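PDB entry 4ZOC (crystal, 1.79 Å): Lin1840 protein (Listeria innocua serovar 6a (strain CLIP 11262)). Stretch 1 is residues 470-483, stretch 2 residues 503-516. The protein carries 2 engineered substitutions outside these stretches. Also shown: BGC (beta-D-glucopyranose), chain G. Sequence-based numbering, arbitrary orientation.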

# COMPACT_ATOMS: atom_id res chain seq x y z
N TRP A 470 3.42 16.19 15.57
CA TRP A 470 2.49 15.31 14.85
C TRP A 470 3.11 14.69 13.60
O TRP A 470 2.46 13.94 12.94
N GLY A 471 4.38 15.02 13.34
CA GLY A 471 5.18 14.43 12.29
C GLY A 471 6.57 14.15 12.81
O GLY A 471 6.81 14.11 14.02
N GLY A 472 7.48 13.96 11.89
CA GLY A 472 8.80 13.48 12.22
C GLY A 472 8.80 12.00 12.57
O GLY A 472 7.86 11.26 12.27
N GLU A 473 9.90 11.51 13.14
CA GLU A 473 9.95 10.12 13.48
C GLU A 473 8.85 9.68 14.51
O GLU A 473 8.65 10.31 15.54
N ALA A 474 8.13 8.58 14.19
CA ALA A 474 7.10 8.03 15.07
C ALA A 474 5.96 9.02 15.30
O ALA A 474 5.31 9.04 16.37
N GLY A 475 5.71 9.80 14.27
CA GLY A 475 4.57 10.71 14.17
C GLY A 475 3.66 10.32 13.00
O GLY A 475 3.48 11.08 12.06
N SER A 476 3.15 9.11 13.01
CA SER A 476 2.27 8.63 11.96
C SER A 476 0.84 9.03 12.28
O SER A 476 0.36 8.74 13.43
N LEU A 477 0.14 9.47 11.24
CA LEU A 477 -1.26 9.79 11.33
C LEU A 477 -2.04 8.94 10.39
O LEU A 477 -1.83 9.04 9.18
N ALA A 478 -2.97 8.16 10.90
CA ALA A 478 -3.81 7.40 9.98
C ALA A 478 -4.72 8.22 9.13
O ALA A 478 -4.92 7.87 7.94
N THR A 479 -5.17 9.37 9.62
CA THR A 479 -5.98 10.29 8.82
C THR A 479 -5.23 11.60 8.68
O THR A 479 -4.84 12.26 9.67
N ILE A 480 -4.93 11.95 7.43
CA ILE A 480 -4.07 13.10 7.17
C ILE A 480 -4.89 14.41 7.11
O ILE A 480 -4.97 15.09 6.04
N ARG A 481 -5.41 14.75 8.27
CA ARG A 481 -6.23 15.93 8.50
C ARG A 481 -5.68 16.71 9.68
O ARG A 481 -5.05 16.16 10.55
N LEU A 482 -5.90 18.03 9.65
CA LEU A 482 -5.70 18.84 10.81
C LEU A 482 -6.76 18.49 11.81
O LEU A 482 -7.74 17.77 11.47
N PRO A 483 -6.58 18.87 13.05
CA PRO A 483 -7.67 18.75 14.04
C PRO A 483 -8.95 19.31 13.52
O PRO A 483 -8.95 20.38 12.82
N THR A 503 -2.87 30.65 5.72
CA THR A 503 -1.44 30.41 5.67
C THR A 503 -1.28 29.14 6.46
O THR A 503 -1.53 29.12 7.60
N LEU A 504 -0.91 28.05 5.78
CA LEU A 504 -0.84 26.74 6.34
C LEU A 504 0.58 26.32 6.68
O LEU A 504 1.49 26.42 5.87
N PHE A 505 0.75 25.86 7.91
CA PHE A 505 2.07 25.34 8.41
C PHE A 505 1.94 23.88 8.80
O PHE A 505 1.02 23.46 9.53
N ASN A 506 2.86 23.07 8.30
CA ASN A 506 2.66 21.65 8.36
C ASN A 506 3.87 20.89 7.83
O ASN A 506 4.66 21.46 7.13
N GLY A 507 3.97 19.59 8.19
CA GLY A 507 5.10 18.75 7.80
C GLY A 507 4.77 17.67 6.83
O GLY A 507 5.62 16.85 6.54
N ARG A 508 3.51 17.60 6.37
CA ARG A 508 3.02 16.53 5.44
C ARG A 508 1.93 17.10 4.59
O ARG A 508 1.26 18.02 5.01
N PRO A 509 1.73 16.56 3.35
CA PRO A 509 0.43 16.77 2.66
C PRO A 509 -0.72 16.45 3.59
O PRO A 509 -0.64 15.53 4.46
N LEU A 510 -1.77 17.24 3.45
CA LEU A 510 -2.96 17.09 4.29
C LEU A 510 -4.16 17.12 3.34
O LEU A 510 -4.04 17.60 2.19
N GLU A 511 -5.31 16.76 3.87
CA GLU A 511 -6.59 16.98 3.16
C GLU A 511 -6.98 18.49 3.24
O GLU A 511 -7.36 19.01 4.30
N VAL A 512 -6.80 19.19 2.14
CA VAL A 512 -7.00 20.60 2.16
C VAL A 512 -8.21 21.08 1.35
O VAL A 512 -8.45 22.33 1.22
N LYS A 513 -8.97 20.15 0.75
CA LYS A 513 -10.08 20.53 -0.07
C LYS A 513 -11.05 21.52 0.70
O LYS A 513 -11.44 22.60 0.15
N GLU A 514 -11.33 21.20 1.96
CA GLU A 514 -12.27 22.05 2.76
C GLU A 514 -11.66 23.38 3.08
O GLU A 514 -12.39 24.36 3.25
N LEU A 515 -10.31 23.51 3.06
CA LEU A 515 -9.69 24.80 3.29
C LEU A 515 -9.72 25.64 2.05
O LEU A 515 -10.05 26.80 2.10
N ALA A 516 -9.37 25.03 0.91
CA ALA A 516 -9.37 25.74 -0.36
C ALA A 516 -10.76 26.28 -0.66
O ALA A 516 -10.91 27.39 -1.18

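Two arginines, one from each stretch, organise the polar side of this contact, and a small leucine-rich cluster supplies the apolar side. The two stretches bury about 650 Å² between them, both sides summed, and apart from the end of a strand at 503-505 and the start of a helix at 513, they are irregular.

R508 points toward stretch 1 with chi1 p, chi2 t and chi3 p; its guanidinium donates to backbone carbonyls of stretch 1, and it has further partners elsewhere in the structure. NH1 donates to W470 O at 2.9 Å, while NH2 donates to G475 O at 2.8 Å and, weakly, to W470 O at 3.4 Å. Both oxygens lie at the edge of the group, near its plane, where the N-H bonds are directed. An arginine suits this place because one planar head can reach carbonyls from both ends of the segment 470-475, which contains the type II turn G472-G475. L477 (m, t) also points toward stretch 2 and covers one face of the guanidinium, its CD1 3.5 Å from R508 NH1. That face offers no N-H, so a methyl group can rest there without displacing a hydrogen bond.

R481 makes the charged contact. Its CA-to-CB bond runs sideways, but the m, t, p chain brings the end nearer. NH1 forms salt bridges with E511 OE1 (2.9 Å) and E514 OE2 (3.0 Å), and NH2 donates to E514 OE1 at 3.1 Å. Both glutamates point toward stretch 1 with chi1 m and chi2 t; their carboxylates meet the edge of the guanidinium, E511 from a buried position and E514 from an exposed one.

Beside this cluster the backbones meet directly: E511 N donates to I480 O at 2.8 Å, and L510 CA makes a CA-H...O contact with I480 O at 3.3 Å.

The apolar packing begins at I480, which points toward stretch 2 with chi1 p and an off-rotamer chi2 of 147°. Its CB lies 4.4 Å from L510 CD2, its CG2 4.1 Å from R508 CD, and its CG1 4.1 Å from E511 CG, so it also uses the aliphatic parts of charged residues. L482 (m, t) leaves sideways but its tip turns inward: CD2 reaches L510 CD1 at 3.9 Å, and CD1 lies 4.0 Å from L504 CD1 and 4.1 Å from L515 CD1. The forked leucine end thus touches three other leucines.

E473 takes no part in the contact. Its extended t, t side chain binds glucose instead, accepting from BGC O6 at OE1 (2.5 Å) and from BGC O4 at OE2 (2.7 Å).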

# COMPACT_ATOMS: atom_id res chain seq x y z
CB TRP A 470 1.27 16.08 14.50
CG TRP A 470 0.48 16.58 15.71
CD1 TRP A 470 0.60 16.16 16.97
CD2 TRP A 470 -0.55 17.58 15.70
NE1 TRP A 470 -0.23 16.86 17.78
CE2 TRP A 470 -0.95 17.77 17.05
CE3 TRP A 470 -1.11 18.40 14.70
CZ2 TRP A 470 -1.97 18.66 17.45
CZ3 TRP A 470 -2.15 19.33 15.08
CH2 TRP A 470 -2.56 19.45 16.47
CB GLU A 473 11.33 9.74 13.99
CG GLU A 473 11.47 8.24 14.38
CD GLU A 473 12.86 7.89 14.94
OE1 GLU A 473 13.77 8.79 14.90
OE2 GLU A 473 13.05 6.74 15.44
CB ALA A 474 7.69 7.51 16.39
CB SER A 476 2.35 7.09 11.90
OG SER A 476 3.59 6.64 11.33
CB LEU A 477 -1.56 11.22 10.99
CG LEU A 477 -1.22 12.36 11.84
CD1 LEU A 477 -1.79 13.66 11.22
CD2 LEU A 477 -1.85 12.07 13.20
CB ALA A 478 -4.60 6.35 10.74
CB THR A 479 -7.34 10.53 9.49
OG1 THR A 479 -7.99 9.26 9.68
CG2 THR A 479 -8.19 11.47 8.72
CB ILE A 480 -3.22 12.90 5.89
CG1 ILE A 480 -4.08 12.54 4.70
CG2 ILE A 480 -2.19 11.81 6.15
CD1 ILE A 480 -3.51 13.11 3.41
CB ARG A 481 -7.69 15.52 8.73
CG ARG A 481 -8.42 15.09 7.50
CD ARG A 481 -9.83 14.71 7.86
NE ARG A 481 -10.68 15.83 8.25
CZ ARG A 481 -11.35 16.58 7.39
NH1 ARG A 481 -11.18 16.44 6.10
NH2 ARG A 481 -12.13 17.57 7.84
CB LEU A 482 -5.89 20.33 10.42
CG LEU A 482 -4.94 21.04 9.48
CD1 LEU A 482 -5.45 22.39 9.15
CD2 LEU A 482 -3.61 21.17 10.13
CB PRO A 483 -7.15 19.46 15.26
CG PRO A 483 -5.65 19.47 15.13
CD PRO A 483 -5.35 19.45 13.65
CB THR A 503 -0.62 31.58 6.33
OG1 THR A 503 -1.18 31.85 7.59
CG2 THR A 503 -0.71 32.85 5.57
CB LEU A 504 -1.50 25.71 5.38
CG LEU A 504 -1.60 24.25 5.86
CD1 LEU A 504 -2.58 24.09 6.98
CD2 LEU A 504 -2.07 23.40 4.66
CB PHE A 505 2.50 26.17 9.59
CG PHE A 505 2.70 27.62 9.26
CD1 PHE A 505 1.65 28.50 9.22
CD2 PHE A 505 3.96 28.08 9.03
CE1 PHE A 505 1.85 29.82 8.89
CE2 PHE A 505 4.16 29.40 8.75
CZ PHE A 505 3.12 30.28 8.67
CB ASN A 506 1.41 21.21 7.58
CG ASN A 506 1.37 21.69 6.18
OD1 ASN A 506 1.47 22.89 5.93
ND2 ASN A 506 1.20 20.77 5.20
CB ARG A 508 2.41 15.29 6.19
CG ARG A 508 1.37 15.71 7.25
CD ARG A 508 0.39 14.65 7.67
NE ARG A 508 1.11 13.52 8.21
CZ ARG A 508 1.61 13.49 9.45
NH1 ARG A 508 1.46 14.51 10.26
NH2 ARG A 508 2.23 12.42 9.88
CB PRO A 509 0.48 15.74 1.54
CG PRO A 509 1.99 15.61 1.23
CD PRO A 509 2.54 15.56 2.61
CB LEU A 510 -3.09 18.23 5.30
CG LEU A 510 -2.11 18.11 6.47
CD1 LEU A 510 -1.99 19.50 7.04
CD2 LEU A 510 -2.44 16.99 7.45
CB GLU A 511 -7.71 16.16 3.78
CG GLU A 511 -7.51 14.65 3.79
CD GLU A 511 -8.72 13.87 4.32
OE1 GLU A 511 -9.84 14.46 4.51
OE2 GLU A 511 -8.54 12.65 4.56
CB VAL A 512 -5.72 21.38 1.80
CG1 VAL A 512 -4.60 21.08 2.78
CG2 VAL A 512 -5.36 21.21 0.33
CB LYS A 513 -10.84 19.31 -0.59
CG LYS A 513 -12.20 19.61 -1.23
CD LYS A 513 -12.85 18.34 -1.84
CE LYS A 513 -14.09 18.82 -2.64
NZ LYS A 513 -14.58 17.74 -3.46
CB GLU A 514 -12.65 21.36 4.05
CG GLU A 514 -13.47 20.12 3.78
CD GLU A 514 -13.47 19.17 4.95
OE1 GLU A 514 -13.64 19.61 6.10
OE2 GLU A 514 -13.31 17.95 4.72
CB LEU A 515 -8.26 24.59 3.81
CG LEU A 515 -8.16 23.75 5.07
CD1 LEU A 515 -6.72 23.54 5.48
CD2 LEU A 515 -8.95 24.24 6.26
CB ALA A 516 -8.95 24.83 -1.48
C2 BGC G . 15.37 7.52 20.72
C3 BGC G . 15.30 6.52 19.52
C4 BGC G . 15.24 7.24 18.12
C5 BGC G . 16.40 8.26 18.12
C6 BGC G . 16.39 8.97 16.80
C1 BGC G . 16.56 8.39 20.51
O1 BGC G . 16.73 9.29 21.63
O2 BGC G . 15.49 6.84 21.97
O3 BGC G . 14.18 5.63 19.70
O4 BGC G . 15.26 6.31 16.98
O5 BGC G . 16.38 9.12 19.30
O6 BGC G . 15.20 9.75 16.75